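Local coordinates for bifunctional GH43-CE protein (Bacteroides eggerthii, PDB 6MLY), which probably acts as a xylan 1,4-beta-xylosidase through a family 43 glycoside hydrolase domain and also carries a carbohydrate esterase domain on the same polypeptide, at residues A[68-72]-A[127-132]; A[134-138]-A[171-175]; A[354-360]-A[493-499]; A[678-684]-A[738-743]. All coordinates share one frame; numbering follows the deposited sequence.

Overall arrangement
The four contacts follow one another along the chain, each closing before the next opens. Interactions 1 and 2 lie in the family 43 glycoside hydrolase region, with centres about 20 Å apart. Strand 133-137 of interaction 2 continues directly from the loop 127-132 of interaction 1. Interaction 3 belongs to the concanavalin A-like domain, about 33 Å from interaction 1 between centres. Interaction 4 lies in the esterase-like domain, about 74 Å from interaction 1 and 52 Å from interaction 3 between centres. The set thus samples three consecutive domains of an elongated chain. Each contact ties parts of its own domain, with the two presumed catalytic units at opposite ends.

Interaction 1: A[68-72]-A[127-132]; sequences LVNYA and LEKGPW
Asn70 and Trp132 supply the two hydrogen bonds that cross this contact, one donor from each segment. Asn70 ND2 donates a hydrogen bond to Leu127 O at 3.2 Å. The oxygen lies near the amide plane, but ND2 stands well above the carbonyl plane of Leu127. CG of Asn70 is anti to the backbone N (chi1 -160°), which carries the amide out to the loop. At its other end, OD1 takes a weak bond from the N of Tyr71. Both ends of the amide therefore have a partner.

Trp132 NE1 donates to Tyr71 O at 3.1 Å. The bond is bent, 142° at the hydrogen, and the oxygen sits somewhat off the indole plane. Ala72 O lies over one face of the ring, 3.5 Å from Trp132 CD1. A leucine in place of Trp132 would remove the indole N-H and probably leave Tyr71 O without this donor.

Val69 CG2 meets Glu128 CG at 4.1 Å. The carboxylate of Glu128 is held outside the contact by Lys59 and Tyr43, while Tyr71 OH is bonded to Leu330 O. Strand 66-71 is an outermost strand of one four-stranded antiparallel sheet. The loop 127-132 leads into strand 133-137, an outermost strand of another. This is consistent with neighbouring blades of the five-bladed beta-propeller of family 43.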
# COMPACT_ATOMS: atom_id res chain seq x y z
N LEU A 68 17.95 15.80 7.87
CA LEU A 68 17.65 15.95 9.29
C LEU A 68 18.95 16.14 10.07
O LEU A 68 19.93 15.42 9.84
CB LEU A 68 16.90 14.70 9.77
CG LEU A 68 15.47 14.55 9.24
CD1 LEU A 68 15.03 13.09 9.25
CD2 LEU A 68 14.51 15.42 10.03
N VAL A 69 18.94 17.11 11.00
CA VAL A 69 20.14 17.46 11.76
C VAL A 69 19.89 17.36 13.27
O VAL A 69 20.83 17.06 14.02
CB VAL A 69 20.66 18.86 11.36
CG1 VAL A 69 21.13 18.87 9.92
CG2 VAL A 69 19.63 19.96 11.60
N ASN A 70 18.64 17.59 13.72
CA ASN A 70 18.32 17.64 15.15
C ASN A 70 16.80 17.57 15.34
O ASN A 70 16.03 17.78 14.39
CB ASN A 70 18.92 18.91 15.79
CG ASN A 70 19.07 18.85 17.30
OD1 ASN A 70 18.63 17.90 17.95
ND2 ASN A 70 19.70 19.86 17.86
N TYR A 71 16.41 17.26 16.58
CA TYR A 71 15.03 17.33 17.07
C TYR A 71 14.97 18.26 18.29
O TYR A 71 15.95 18.39 19.03
CB TYR A 71 14.52 15.94 17.42
CG TYR A 71 14.20 15.06 16.24
CD1 TYR A 71 15.19 14.33 15.60
CD2 TYR A 71 12.91 14.96 15.75
CE1 TYR A 71 14.90 13.53 14.50
CE2 TYR A 71 12.60 14.15 14.67
CZ TYR A 71 13.60 13.43 14.04
OH TYR A 71 13.30 12.64 12.97
N ALA A 72 13.80 18.88 18.50
CA ALA A 72 13.59 19.86 19.57
C ALA A 72 13.49 19.17 20.93
O ALA A 72 13.97 19.72 21.94
CB ALA A 72 12.36 20.68 19.28
N LEU A 127 21.87 25.03 16.11
CA LEU A 127 20.60 24.36 15.78
C LEU A 127 20.81 22.87 15.45
O LEU A 127 19.87 22.09 15.52
CB LEU A 127 19.95 25.11 14.60
CG LEU A 127 18.47 24.82 14.35
CD1 LEU A 127 17.65 25.00 15.61
CD2 LEU A 127 17.93 25.70 13.24
N GLU A 128 22.04 22.48 15.11
CA GLU A 128 22.34 21.11 14.70
C GLU A 128 22.73 20.24 15.90
O GLU A 128 22.47 19.04 15.89
CB GLU A 128 23.43 21.13 13.63
CG GLU A 128 23.07 21.98 12.42
CD GLU A 128 24.12 22.06 11.33
OE1 GLU A 128 23.96 22.90 10.41
OE2 GLU A 128 25.10 21.30 11.39
N LYS A 129 23.35 20.83 16.93
CA LYS A 129 23.95 20.05 18.05
C LYS A 129 23.30 20.36 19.40
O LYS A 129 23.30 19.51 20.29
CB LYS A 129 25.46 20.31 18.13
CG LYS A 129 26.23 20.07 16.83
CD LYS A 129 27.74 20.12 16.99
CE LYS A 129 28.45 20.76 15.81
NZ LYS A 129 29.68 21.47 16.22
N GLY A 130 22.78 21.58 19.58
CA GLY A 130 22.23 22.01 20.86
C GLY A 130 23.33 22.53 21.79
O GLY A 130 24.41 22.90 21.32
N PRO A 131 23.07 22.56 23.10
CA PRO A 131 21.86 22.03 23.71
C PRO A 131 20.72 23.07 23.71
O PRO A 131 20.91 24.19 23.24
CB PRO A 131 22.23 21.66 25.16
CG PRO A 131 23.69 22.05 25.29
CD PRO A 131 23.90 23.08 24.19
N TRP A 132 19.55 22.66 24.23
CA TRP A 132 18.36 23.50 24.31
C TRP A 132 18.17 24.01 25.74
O TRP A 132 18.33 23.26 26.70
CB TRP A 132 17.11 22.73 23.88
CG TRP A 132 17.09 22.18 22.49
CD1 TRP A 132 17.23 20.87 22.13
CD2 TRP A 132 16.82 22.90 21.27
NE1 TRP A 132 17.10 20.73 20.78
CE2 TRP A 132 16.85 21.96 20.22
CE3 TRP A 132 16.58 24.25 20.96
CZ2 TRP A 132 16.65 22.32 18.89
CZ3 TRP A 132 16.38 24.60 19.64
CH2 TRP A 132 16.41 23.65 18.62

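Interaction 2: A[134-138]-A[171-175]; sequences CTEFS and DLSGV
The Phe137 ring has Gly174 CA over one face, 3.5 Å from the ring centroid and 15° off the normal. This is a CH-pi contact. Val175 N lies over the same face. Near the ring plane, at the edge, is Leu172 O, 3.6 Å from Phe137 CE2. Ser173 O approaches obliquely and comes to 3.3 Å from Phe137 CD2. Val175 CG2 touches Phe137 CE1 at 4.0 Å, the two side chains crossing at about a right angle. CG of Phe137 lies between the backbone N and the carbonyl carbon (chi1 50°), which lays one face of the ring against the backbone at Gly174. Leu168 packs against both Phe137 and Val175, and Tyr141 adds to Val175.

Strand 133-137 is the outermost strand of a four-stranded antiparallel sheet. It pairs with strand 118-124, through backbone bonds of Thr135 with Phe121 and Phe137 with Thr119. The loop 171-175 follows strand 164-167. The contact therefore joins the edge of one sheet to a loop further along the chain, consistent with adjoining blades of the family 43 propeller. Thr135 and Phe137 point from the strand to this loop, and Glu136 between them points away.

Thr135 OG1 donates to Leu172 O at 2.6 Å, from 42° above the carbonyl plane. Thr135 CG2 rests near Asp171 O at 3.8 Å. Within the loop, Ser173 OG donates to Asp171 OD1 at 2.7 Å, on the syn side of the carboxylate but out of its plane.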
# COMPACT_ATOMS: atom_id res chain seq x y z
N CYS A 134 14.79 25.34 27.63
CA CYS A 134 13.37 25.08 27.38
C CYS A 134 12.49 25.88 28.35
O CYS A 134 12.88 26.13 29.49
CB CYS A 134 13.08 23.59 27.49
SG CYS A 134 14.25 22.57 26.57
N THR A 135 11.31 26.27 27.86
CA THR A 135 10.26 26.90 28.66
C THR A 135 8.91 26.39 28.15
O THR A 135 8.82 25.90 27.02
CB THR A 135 10.38 28.43 28.63
OG1 THR A 135 10.36 28.88 27.27
CG2 THR A 135 11.64 28.95 29.29
N GLU A 136 7.86 26.51 28.97
CA GLU A 136 6.52 26.07 28.58
C GLU A 136 5.45 26.73 29.44
O GLU A 136 5.70 27.14 30.57
CB GLU A 136 6.43 24.54 28.65
CG GLU A 136 6.81 23.95 29.99
CD GLU A 136 6.89 22.43 29.97
OE1 GLU A 136 7.89 21.90 29.44
OE2 GLU A 136 5.93 21.79 30.45
N PHE A 137 4.23 26.81 28.88
CA PHE A 137 3.10 27.48 29.52
C PHE A 137 1.80 27.20 28.75
O PHE A 137 1.83 26.66 27.63
CB PHE A 137 3.37 28.99 29.61
CG PHE A 137 3.83 29.65 28.33
CD1 PHE A 137 2.91 30.14 27.41
CD2 PHE A 137 5.18 29.82 28.07
CE1 PHE A 137 3.34 30.76 26.25
CE2 PHE A 137 5.61 30.45 26.91
CZ PHE A 137 4.68 30.92 26.00
N SER A 138 0.67 27.57 29.37
CA SER A 138 -0.68 27.35 28.83
C SER A 138 -1.29 28.70 28.44
O SER A 138 -0.86 29.73 28.96
CB SER A 138 -1.54 26.63 29.83
OG SER A 138 -1.08 25.30 30.01
N ASP A 171 11.95 36.38 28.90
CA ASP A 171 12.65 35.11 29.16
C ASP A 171 11.80 33.91 28.67
O ASP A 171 12.12 32.75 28.96
CB ASP A 171 13.08 35.01 30.63
CG ASP A 171 11.88 34.86 31.71
OD1 ASP A 171 10.70 34.96 31.31
OD2 ASP A 171 12.15 34.64 32.96
N LEU A 172 10.71 34.21 27.94
CA LEU A 172 9.90 33.24 27.18
C LEU A 172 9.27 32.20 28.11
O LEU A 172 9.03 31.05 27.70
CB LEU A 172 10.78 32.57 26.12
CG LEU A 172 11.36 33.49 25.04
CD1 LEU A 172 12.30 32.72 24.12
CD2 LEU A 172 10.25 34.16 24.24
N SER A 173 8.95 32.61 29.35
CA SER A 173 8.32 31.74 30.34
C SER A 173 6.79 31.88 30.28
O SER A 173 6.08 31.12 30.92
CB SER A 173 8.84 32.01 31.73
OG SER A 173 8.66 33.38 32.07
N GLY A 174 6.31 32.86 29.50
CA GLY A 174 4.88 33.05 29.29
C GLY A 174 4.57 34.21 28.36
O GLY A 174 5.45 34.71 27.66
N VAL A 175 3.29 34.59 28.35
CA VAL A 175 2.79 35.82 27.74
C VAL A 175 2.63 36.86 28.86
O VAL A 175 2.38 36.46 30.00
CB VAL A 175 1.46 35.58 27.00
CG1 VAL A 175 1.09 36.73 26.09
CG2 VAL A 175 1.49 34.27 26.22

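Interaction 3: A[354-360]-A[493-499]; sequences LTTGRME and NYATKEV
Met359 runs along the loop at 496-498, meeting main-chain atoms over most of its length. Met359 CB lies 3.7 Å from Thr496 O. Met359 CG is 4.0 Å from Val499 CG1. Met359 SD comes to 3.5 Å from Lys497 O. A bend at the end of the chain (chi3 60°) turns CE back over the loop, close to the carbonyls of Thr496 and Lys497.

Two hydrogen bonds cross the contact. Glu360 N gives to Ala495 O at 2.8 Å, in the carbonyl plane. Asn493 ND2 gives to Leu354 O at 2.9 Å, from above the carbonyl plane. An alanine in place of Asn493 would remove this amide and probably leave Leu354 O without that donor. Thr356 CG2 packs on Ala495 CB and Val499.

The loop 493-499 crosses from strand 488-491 of one sheet to strand 502-511 of the other. It packs against the end of strand 352-355, the neighbour of 502-511, as in a concanavalin A-like sandwich.

Arg358 forms a salt bridge with Glu360 inside 354-360; its NH2 also bridges to Asp85 and bonds Leu84 O. No salt bridge crosses between the segments. Two N-H...O=C bonds do, with apolar and carbonyl contacts around them.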
# COMPACT_ATOMS: atom_id res chain seq x y z
N LEU A 354 14.29 -5.66 19.60
CA LEU A 354 13.05 -5.23 20.25
C LEU A 354 12.55 -6.38 21.13
O LEU A 354 12.36 -7.48 20.65
CB LEU A 354 12.02 -4.84 19.19
CG LEU A 354 12.50 -3.89 18.10
CD1 LEU A 354 11.41 -3.64 17.07
CD2 LEU A 354 12.98 -2.58 18.70
N THR A 355 12.36 -6.10 22.43
CA THR A 355 11.84 -7.06 23.40
C THR A 355 10.46 -6.58 23.87
O THR A 355 10.17 -5.38 23.88
CB THR A 355 12.81 -7.24 24.58
OG1 THR A 355 14.06 -7.69 24.05
CG2 THR A 355 12.34 -8.23 25.62
N THR A 356 9.61 -7.54 24.26
CA THR A 356 8.24 -7.30 24.70
C THR A 356 8.22 -6.86 26.17
O THR A 356 9.11 -7.21 26.95
CB THR A 356 7.40 -8.57 24.47
OG1 THR A 356 7.26 -8.77 23.07
CG2 THR A 356 6.04 -8.50 25.13
N GLY A 357 7.19 -6.09 26.55
CA GLY A 357 6.96 -5.68 27.94
C GLY A 357 5.52 -5.89 28.42
O GLY A 357 5.29 -5.95 29.63
N ARG A 358 4.57 -6.02 27.49
CA ARG A 358 3.14 -5.90 27.79
C ARG A 358 2.33 -6.68 26.73
O ARG A 358 2.72 -6.72 25.56
CB ARG A 358 2.77 -4.41 27.82
CG ARG A 358 1.32 -4.11 28.16
CD ARG A 358 0.77 -2.91 27.40
NE ARG A 358 1.23 -1.63 27.93
CZ ARG A 358 1.16 -0.47 27.29
NH1 ARG A 358 0.84 -0.43 26.00
NH2 ARG A 358 1.41 0.66 27.94
N MET A 359 1.22 -7.29 27.17
CA MET A 359 0.26 -7.98 26.28
C MET A 359 -0.70 -6.94 25.70
O MET A 359 -1.27 -6.13 26.44
CB MET A 359 -0.54 -9.03 27.04
CG MET A 359 0.31 -10.08 27.72
SD MET A 359 -0.59 -11.02 28.98
CE MET A 359 -1.90 -11.75 28.00
N GLU A 360 -0.90 -6.98 24.38
CA GLU A 360 -1.71 -5.98 23.67
C GLU A 360 -2.97 -6.64 23.09
O GLU A 360 -2.99 -7.84 22.83
CB GLU A 360 -0.87 -5.33 22.57
CG GLU A 360 0.44 -4.72 23.08
CD GLU A 360 0.34 -3.42 23.86
OE1 GLU A 360 -0.80 -2.97 24.16
OE2 GLU A 360 1.41 -2.85 24.18
N ASN A 493 7.18 -5.66 17.17
CA ASN A 493 7.30 -6.92 17.89
C ASN A 493 6.56 -6.80 19.22
O ASN A 493 7.09 -6.20 20.15
CB ASN A 493 8.76 -7.32 18.18
CG ASN A 493 8.86 -8.59 18.99
OD1 ASN A 493 7.93 -9.39 19.03
ND2 ASN A 493 10.00 -8.79 19.65
N TYR A 494 5.38 -7.41 19.32
CA TYR A 494 4.56 -7.29 20.52
C TYR A 494 3.88 -8.62 20.85
O TYR A 494 3.71 -9.45 19.98
CB TYR A 494 3.50 -6.21 20.35
CG TYR A 494 2.50 -6.48 19.25
CD1 TYR A 494 1.21 -6.87 19.55
CD2 TYR A 494 2.83 -6.30 17.92
CE1 TYR A 494 0.27 -7.10 18.56
CE2 TYR A 494 1.91 -6.52 16.91
CZ TYR A 494 0.62 -6.91 17.23
OH TYR A 494 -0.30 -7.13 16.25
N ALA A 495 3.46 -8.75 22.11
CA ALA A 495 2.89 -9.97 22.66
C ALA A 495 1.37 -9.82 22.83
O ALA A 495 0.87 -8.73 23.12
CB ALA A 495 3.55 -10.28 23.97
N THR A 496 0.66 -10.95 22.66
CA THR A 496 -0.76 -11.08 22.97
C THR A 496 -0.97 -11.95 24.22
O THR A 496 -1.96 -11.77 24.92
CB THR A 496 -1.54 -11.67 21.78
OG1 THR A 496 -1.01 -12.96 21.49
CG2 THR A 496 -1.46 -10.80 20.54
N LYS A 497 -0.04 -12.88 24.49
CA LYS A 497 -0.21 -13.89 25.55
C LYS A 497 0.94 -13.86 26.57
O LYS A 497 0.69 -14.06 27.76
CB LYS A 497 -0.37 -15.28 24.93
CG LYS A 497 -1.79 -15.63 24.50
CD LYS A 497 -1.95 -17.04 23.97
CE LYS A 497 -1.69 -17.15 22.48
NZ LYS A 497 -2.01 -18.49 21.96
N GLU A 498 2.18 -13.64 26.11
CA GLU A 498 3.38 -13.95 26.91
C GLU A 498 4.47 -12.90 26.66
O GLU A 498 4.91 -12.72 25.52
CB GLU A 498 3.85 -15.36 26.54
CG GLU A 498 4.67 -16.04 27.62
CD GLU A 498 4.85 -17.54 27.43
OE1 GLU A 498 4.27 -18.11 26.47
OE2 GLU A 498 5.59 -18.14 28.24
N VAL A 499 4.92 -12.23 27.73
CA VAL A 499 5.91 -11.15 27.65
C VAL A 499 7.31 -11.74 27.88
O VAL A 499 7.44 -12.78 28.52
CB VAL A 499 5.63 -10.00 28.65
CG1 VAL A 499 4.19 -9.52 28.56
CG2 VAL A 499 5.99 -10.36 30.09

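Interaction 4: A[678-684]-A[738-743]; sequences PIDMTRM and VVPNCQ
Gln743 reaches from near the start of helix 741-752 into the loop 678-684, in an alpha/beta-hydrolase fold. The two segments follow the parallel strands 671-675 and 727-733, which are neighbours in the central sheet. OE1 of Gln743 accepts two backbone N-H hydrogen bonds. Asp680 N meets Gln743 OE1 at 2.9 Å, in the carbonyl plane. Ile679 N meets Gln743 OE1 at 3.0 Å, tilted from that plane. Gln743 NE2 donates to Asp680 O at 3.1 Å, from above the carbonyl plane. This grip at both ends fixes the turn of the amide. A bend at chi2 (-67°) brings the amide round to the loop.

Met684 packs against the same side chain. Met684 SD lies 3.6 Å from Gln743 CD. Met684 CE meets Pro740 CD at 3.6 Å and Val739 CG1 at 3.7 Å.

Further out, the carboxylate of Asp680 organises its own loop. OD1 accepts from Thr682 OG1, and Asp680 OD2 forms a salt bridge with Arg683 NE at 2.7 Å. Arg683 also makes a cation-pi contact with Phe746 of helix 741-752. The disulfide between Cys742 and Cys687 ties the same helix start to the chain just after Met684. Val738 touches His768, which together with Ser628 and Asp736 has the geometry of a Ser-His-Asp triad and may be the esterase's catalytic group. Asp680 O also accepts a hydrogen bond from Arg683 N, which comes at the opposite face of the carbonyl plane from Gln743 NE2.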
# COMPACT_ATOMS: atom_id res chain seq x y z
N PRO A 678 -18.18 -27.59 -13.43
CA PRO A 678 -19.48 -28.01 -13.96
C PRO A 678 -19.56 -27.63 -15.45
O PRO A 678 -18.92 -26.67 -15.86
CB PRO A 678 -20.48 -27.23 -13.08
CG PRO A 678 -19.72 -25.99 -12.66
CD PRO A 678 -18.27 -26.40 -12.57
N ILE A 679 -20.32 -28.40 -16.23
CA ILE A 679 -20.36 -28.21 -17.69
C ILE A 679 -21.81 -28.24 -18.18
O ILE A 679 -22.30 -27.26 -18.76
CB ILE A 679 -19.46 -29.26 -18.39
CG1 ILE A 679 -18.01 -28.78 -18.50
CG2 ILE A 679 -20.00 -29.64 -19.76
CD1 ILE A 679 -17.14 -29.09 -17.30
N ASP A 680 -22.50 -29.36 -17.94
CA ASP A 680 -23.84 -29.58 -18.47
C ASP A 680 -24.82 -29.64 -17.29
O ASP A 680 -24.92 -30.67 -16.63
CB ASP A 680 -23.90 -30.84 -19.33
CG ASP A 680 -25.22 -31.06 -20.03
OD1 ASP A 680 -25.95 -30.07 -20.25
OD2 ASP A 680 -25.51 -32.21 -20.37
N MET A 681 -25.56 -28.55 -17.07
CA MET A 681 -26.44 -28.44 -15.92
C MET A 681 -27.76 -29.18 -16.20
O MET A 681 -28.58 -29.34 -15.30
CB MET A 681 -26.74 -26.98 -15.55
CG MET A 681 -25.51 -26.08 -15.53
SD MET A 681 -24.04 -26.80 -14.76
CE MET A 681 -22.77 -25.79 -15.52
N THR A 682 -27.95 -29.64 -17.45
CA THR A 682 -29.09 -30.48 -17.82
C THR A 682 -28.91 -31.89 -17.24
O THR A 682 -29.87 -32.65 -17.15
CB THR A 682 -29.29 -30.54 -19.34
OG1 THR A 682 -28.26 -31.33 -19.91
CG2 THR A 682 -29.30 -29.18 -20.00
N ARG A 683 -27.68 -32.23 -16.85
CA ARG A 683 -27.34 -33.52 -16.25
C ARG A 683 -26.45 -33.31 -15.02
O ARG A 683 -25.53 -34.09 -14.78
CB ARG A 683 -26.66 -34.40 -17.29
CG ARG A 683 -27.48 -34.59 -18.56
CD ARG A 683 -26.83 -35.53 -19.55
NE ARG A 683 -25.79 -34.89 -20.33
CZ ARG A 683 -24.69 -35.50 -20.76
NH1 ARG A 683 -24.41 -36.73 -20.38
NH2 ARG A 683 -23.86 -34.86 -21.56
N MET A 684 -26.75 -32.26 -14.24
CA MET A 684 -25.97 -31.90 -13.06
C MET A 684 -26.42 -32.74 -11.86
O MET A 684 -25.63 -32.99 -10.95
CB MET A 684 -26.13 -30.42 -12.72
CG MET A 684 -25.03 -29.88 -11.81
SD MET A 684 -23.39 -29.88 -12.60
CE MET A 684 -22.39 -30.45 -11.23
N VAL A 738 -19.67 -32.16 -4.66
CA VAL A 738 -20.50 -31.01 -5.06
C VAL A 738 -20.62 -30.97 -6.59
O VAL A 738 -21.71 -30.73 -7.11
CB VAL A 738 -20.01 -29.66 -4.48
CG1 VAL A 738 -20.02 -29.67 -2.96
CG2 VAL A 738 -18.64 -29.26 -4.99
N VAL A 739 -19.50 -31.20 -7.29
CA VAL A 739 -19.50 -31.41 -8.75
C VAL A 739 -19.07 -32.85 -9.02
O VAL A 739 -17.90 -33.19 -8.82
CB VAL A 739 -18.61 -30.39 -9.49
CG1 VAL A 739 -18.66 -30.58 -11.00
CG2 VAL A 739 -18.98 -28.95 -9.12
N PRO A 740 -19.98 -33.75 -9.44
CA PRO A 740 -19.61 -35.13 -9.75
C PRO A 740 -18.60 -35.31 -10.89
O PRO A 740 -18.60 -34.56 -11.86
CB PRO A 740 -20.94 -35.80 -10.14
CG PRO A 740 -21.86 -34.65 -10.48
CD PRO A 740 -21.43 -33.52 -9.58
N ASN A 741 -17.72 -36.31 -10.69
CA ASN A 741 -16.92 -37.05 -11.70
C ASN A 741 -17.44 -36.85 -13.13
O ASN A 741 -16.69 -36.39 -14.00
CB ASN A 741 -16.95 -38.55 -11.37
CG ASN A 741 -15.68 -39.29 -11.76
OD1 ASN A 741 -14.58 -38.92 -11.35
ND2 ASN A 741 -15.83 -40.35 -12.52
N CYS A 742 -18.71 -37.21 -13.36
CA CYS A 742 -19.31 -37.39 -14.70
C CYS A 742 -19.18 -36.11 -15.54
O CYS A 742 -18.94 -36.19 -16.74
CB CYS A 742 -20.76 -37.88 -14.63
SG CYS A 742 -21.93 -36.85 -13.68
N GLN A 743 -19.30 -34.94 -14.91
CA GLN A 743 -19.26 -33.64 -15.60
C GLN A 743 -17.97 -33.49 -16.42
O GLN A 743 -18.01 -33.17 -17.61
CB GLN A 743 -19.40 -32.50 -14.59
CG GLN A 743 -20.80 -32.39 -14.01
CD GLN A 743 -21.79 -31.95 -15.05
OE1 GLN A 743 -21.49 -31.13 -15.93
NE2 GLN A 743 -23.00 -32.49 -14.97